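Local atomic coordinates of folylpolyglutamate synthase protein FOLC (Mycobacterium tuberculosis, PDB entry 2VOS), a protein that probably adds L-glutamate to dihydropteroate and to tetrahydrofolyl polyglutamates at the cost of ATP, making dihydrofolate and lengthening the polyglutamate tail. Residues Glu23-Leu34 / Ser116-Tyr124. Residues are numbered along the deposited sequence; the frame is centred on the assembly and turned at random.
Sequences EIASLLQVEHLL and SPAQYVATY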
loop_
_atom_site.group_PDB
_atom_site.type_symbol
_atom_site.label_atom_id
_atom_site.label_comp_id
_atom_site.label_asym_id
_atom_site.label_seq_id
_atom_site.Cartn_x
_atom_site.Cartn_y
_atom_site.Cartn_z
ATOM N N GLU A 23 1.342 -21.743 17.122
ATOM C CA GLU A 23 1.455 -20.301 16.961
ATOM C C GLU A 23 0.541 -19.935 15.797
ATOM O O GLU A 23 -0.301 -19.065 15.942
ATOM C CB GLU A 23 2.932 -19.924 16.683
ATOM C CG GLU A 23 3.162 -18.560 16.090
ATOM C CD GLU A 23 4.663 -18.181 15.927
ATOM O OE1 GLU A 23 5.394 -18.883 15.157
ATOM O OE2 GLU A 23 5.080 -17.193 16.580
ATOM N N ILE A 24 0.715 -20.593 14.646
ATOM C CA ILE A 24 -0.117 -20.353 13.446
ATOM C C ILE A 24 -1.576 -20.661 13.750
ATOM O O ILE A 24 -2.490 -20.002 13.254
ATOM C CB ILE A 24 0.243 -21.270 12.231
ATOM C CG1 ILE A 24 1.735 -21.201 11.839
ATOM C CG2 ILE A 24 -0.655 -20.934 11.034
ATOM C CD1 ILE A 24 2.174 -19.850 11.314
ATOM N N ALA A 25 -1.792 -21.699 14.530
ATOM C CA ALA A 25 -3.149 -22.091 14.813
ATOM C C ALA A 25 -3.829 -21.033 15.682
ATOM O O ALA A 25 -4.985 -20.670 15.429
ATOM C CB ALA A 25 -3.178 -23.449 15.484
ATOM N N SER A 26 -3.117 -20.543 16.707
ATOM C CA SER A 26 -3.654 -19.458 17.555
ATOM C C SER A 26 -3.938 -18.249 16.706
ATOM O O SER A 26 -4.964 -17.619 16.857
ATOM C CB SER A 26 -2.708 -19.077 18.715
ATOM O OG SER A 26 -2.579 -20.166 19.630
ATOM N N LEU A 27 -3.035 -17.905 15.805
ATOM C CA LEU A 27 -3.295 -16.781 14.927
ATOM C C LEU A 27 -4.597 -16.983 14.142
ATOM O O LEU A 27 -5.403 -16.066 14.004
ATOM C CB LEU A 27 -2.127 -16.575 13.976
ATOM C CG LEU A 27 -2.374 -15.360 13.103
ATOM C CD1 LEU A 27 -1.185 -14.479 12.997
ATOM C CD2 LEU A 27 -2.744 -15.814 11.744
ATOM N N LEU A 28 -4.818 -18.193 13.628
ATOM C CA LEU A 28 -6.065 -18.459 12.867
ATOM C C LEU A 28 -7.334 -18.288 13.744
ATOM O O LEU A 28 -8.377 -17.764 13.304
ATOM C CB LEU A 28 -6.017 -19.884 12.290
ATOM C CG LEU A 28 -4.947 -19.966 11.175
ATOM C CD1 LEU A 28 -4.925 -21.311 10.451
ATOM C CD2 LEU A 28 -5.173 -18.903 10.161
ATOM N N GLN A 29 -7.230 -18.727 14.987
ATOM C CA GLN A 29 -8.318 -18.538 15.939
ATOM C C GLN A 29 -8.638 -17.040 16.094
ATOM O O GLN A 29 -9.805 -16.617 16.062
ATOM C CB GLN A 29 -7.841 -19.052 17.290
ATOM C CG GLN A 29 -8.778 -19.861 18.111
ATOM C CD GLN A 29 -7.998 -20.714 19.123
ATOM O OE1 GLN A 29 -7.312 -20.193 20.005
ATOM N NE2 GLN A 29 -8.084 -22.021 18.973
ATOM N N VAL A 30 -7.609 -16.223 16.315
ATOM C CA VAL A 30 -7.862 -14.788 16.429
ATOM C C VAL A 30 -8.536 -14.206 15.203
ATOM O O VAL A 30 -9.481 -13.386 15.335
ATOM C CB VAL A 30 -6.604 -13.994 16.796
ATOM C CG1 VAL A 30 -6.863 -12.415 16.651
ATOM C CG2 VAL A 30 -6.132 -14.408 18.221
ATOM N N GLU A 31 -8.062 -14.596 14.007
ATOM C CA GLU A 31 -8.591 -14.006 12.750
ATOM C C GLU A 31 -10.070 -14.424 12.544
ATOM O O GLU A 31 -10.905 -13.633 12.016
ATOM C CB GLU A 31 -7.781 -14.489 11.540
ATOM C CG GLU A 31 -6.436 -13.833 11.464
ATOM C CD GLU A 31 -6.616 -12.346 11.361
ATOM O OE1 GLU A 31 -6.959 -11.876 10.273
ATOM O OE2 GLU A 31 -6.432 -11.639 12.366
ATOM N N HIS A 32 -10.360 -15.680 12.904
ATOM C CA HIS A 32 -11.749 -16.202 12.839
ATOM C C HIS A 32 -12.695 -15.304 13.670
ATOM O O HIS A 32 -13.780 -14.958 13.213
ATOM C CB HIS A 32 -11.819 -17.658 13.325
ATOM C CG HIS A 32 -13.165 -18.303 13.117
ATOM N ND1 HIS A 32 -13.770 -18.397 11.878
ATOM C CD2 HIS A 32 -14.022 -18.880 13.994
ATOM C CE1 HIS A 32 -14.938 -19.003 11.998
ATOM N NE2 HIS A 32 -15.116 -19.306 13.272
ATOM N N LEU A 33 -12.271 -14.906 14.875
ATOM C CA LEU A 33 -13.073 -13.985 15.678
ATOM C C LEU A 33 -13.184 -12.629 15.022
ATOM O O LEU A 33 -14.280 -12.076 14.955
ATOM C CB LEU A 33 -12.485 -13.741 17.082
ATOM C CG LEU A 33 -12.502 -14.920 18.043
ATOM C CD1 LEU A 33 -11.858 -14.435 19.353
ATOM C CD2 LEU A 33 -13.918 -15.421 18.239
ATOM N N LEU A 34 -12.037 -12.055 14.619
ATOM C CA LEU A 34 -12.015 -10.703 14.086
ATOM C C LEU A 34 -12.892 -10.684 12.833
ATOM O O LEU A 34 -13.562 -9.687 12.585
ATOM C CB LEU A 34 -10.576 -10.220 13.759
ATOM C CG LEU A 34 -9.662 -9.980 14.965
ATOM C CD1 LEU A 34 -8.291 -9.546 14.495
ATOM C CD2 LEU A 34 -10.281 -8.845 15.735
ATOM N N SER A 116 5.755 -11.728 15.062
ATOM C CA SER A 116 5.458 -13.172 14.863
ATOM C C SER A 116 3.989 -13.465 15.136
ATOM O O SER A 116 3.263 -12.661 15.761
ATOM C CB SER A 116 6.332 -14.022 15.805
ATOM O OG SER A 116 5.894 -13.711 17.135
ATOM N N PRO A 117 3.503 -14.596 14.639
ATOM C CA PRO A 117 2.146 -14.945 14.970
ATOM C C PRO A 117 1.919 -14.944 16.530
ATOM O O PRO A 117 0.887 -14.540 16.998
ATOM C CB PRO A 117 2.011 -16.372 14.376
ATOM C CG PRO A 117 2.923 -16.281 13.096
ATOM C CD PRO A 117 4.133 -15.547 13.697
ATOM N N ALA A 118 2.882 -15.409 17.317
ATOM C CA ALA A 118 2.701 -15.442 18.769
ATOM C C ALA A 118 2.499 -14.002 19.367
ATOM O O ALA A 118 1.625 -13.742 20.198
ATOM C CB ALA A 118 3.921 -16.189 19.390
ATOM N N GLN A 119 3.290 -13.053 18.901
ATOM C CA GLN A 119 3.207 -11.700 19.381
ATOM C C GLN A 119 1.890 -11.100 18.936
ATOM O O GLN A 119 1.354 -10.238 19.646
ATOM C CB GLN A 119 4.329 -10.877 18.769
ATOM C CG GLN A 119 5.649 -11.016 19.532
ATOM C CD GLN A 119 6.941 -10.844 18.683
ATOM O OE1 GLN A 119 6.944 -10.564 17.460
ATOM N NE2 GLN A 119 8.053 -11.045 19.360
ATOM N N TYR A 120 1.402 -11.478 17.732
ATOM C CA TYR A 120 0.148 -10.885 17.202
ATOM C C TYR A 120 -0.997 -11.318 18.104
ATOM O O TYR A 120 -1.850 -10.515 18.511
ATOM C CB TYR A 120 -0.048 -11.358 15.763
ATOM C CG TYR A 120 -1.322 -10.945 15.037
ATOM C CD1 TYR A 120 -1.347 -9.800 14.235
ATOM C CD2 TYR A 120 -2.487 -11.710 15.105
ATOM C CE1 TYR A 120 -2.518 -9.414 13.524
ATOM C CE2 TYR A 120 -3.701 -11.308 14.371
ATOM C CZ TYR A 120 -3.668 -10.174 13.593
ATOM O OH TYR A 120 -4.777 -9.761 12.853
ATOM N N VAL A 121 -1.036 -12.622 18.395
ATOM C CA VAL A 121 -2.035 -13.189 19.335
ATOM C C VAL A 121 -1.908 -12.560 20.731
ATOM O O VAL A 121 -2.916 -12.174 21.290
ATOM C CB VAL A 121 -1.903 -14.754 19.412
ATOM C CG1 VAL A 121 -2.757 -15.361 20.497
ATOM C CG2 VAL A 121 -2.252 -15.365 18.039
ATOM N N ALA A 122 -0.680 -12.460 21.297
ATOM C CA ALA A 122 -0.505 -11.871 22.629
ATOM C C ALA A 122 -0.992 -10.421 22.629
ATOM O O ALA A 122 -1.551 -9.967 23.598
ATOM C CB ALA A 122 0.979 -11.912 23.054
ATOM N N THR A 123 -0.769 -9.690 21.536
ATOM C CA THR A 123 -1.239 -8.300 21.459
ATOM C C THR A 123 -2.763 -8.234 21.483
ATOM O O THR A 123 -3.328 -7.452 22.217
ATOM C CB THR A 123 -0.650 -7.582 20.222
ATOM O OG1 THR A 123 0.777 -7.637 20.328
ATOM C CG2 THR A 123 -1.056 -6.124 20.172
ATOM N N TYR A 124 -3.416 -9.086 20.712
ATOM C CA TYR A 124 -4.870 -9.148 20.702
ATOM C C TYR A 124 -5.385 -9.517 22.120
ATOM O O TYR A 124 -6.257 -8.837 22.680
ATOM C CB TYR A 124 -5.345 -10.202 19.683
ATOM C CG TYR A 124 -6.818 -10.426 19.813
ATOM C CD1 TYR A 124 -7.723 -9.485 19.310
ATOM C CD2 TYR A 124 -7.311 -11.523 20.474
ATOM C CE1 TYR A 124 -9.073 -9.637 19.459
ATOM C CE2 TYR A 124 -8.637 -11.703 20.618
ATOM C CZ TYR A 124 -9.533 -10.753 20.122
ATOM O OH TYR A 124 -10.901 -10.925 20.296
#
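Y120 and E31 carry the buried polar link between helix 23-34 and the start of helix 117-140. Y120 OH donates to E31 OE2 at 2.6 Å, meeting the carboxylate from above its plane, 41° out of it, while OE2 lies at the edge of the tyrosine ring. Beside this bond L27 CD1 approaches Y120 CD2 at 3.7 Å, the two side chains crossing at about a right angle. One turn further along, the V30 side chain slides past Y124 in the opposite direction and lays CG1 over one face of that ring, a CH-pi contact 4.0 Å from the centroid. V30 CG2 turns to V121 CG2, which also presses on the backbone at L27.

Y120 packs as a knob into a hole formed by L27, V30, E31 and L34; a chi1 of 176°, with CG anti to the backbone N, carries its ring across to the other helix. The helices run in broadly the same direction, 39° apart, their axes 8.5 Å from each other. The contact joins the first modelled helix to the one following edge strand 113-114 of the eight-stranded sheet, away from the nucleotide and metal sites.

At the N-terminal ends, the extended E23 side chain reaches the first turn of the other helix, where A118 N donates to E23 OE2 at 2.9 Å on the anti side of the carboxylate. That turn is closed by a capping box: Q119 N donates to S116 OG, and S116 N to Q119 OE1. Farther out, K151 forms a salt bridge with E31 OE1, which probably steadies the carboxylate's negative charge, and E128 holds Y124 OH.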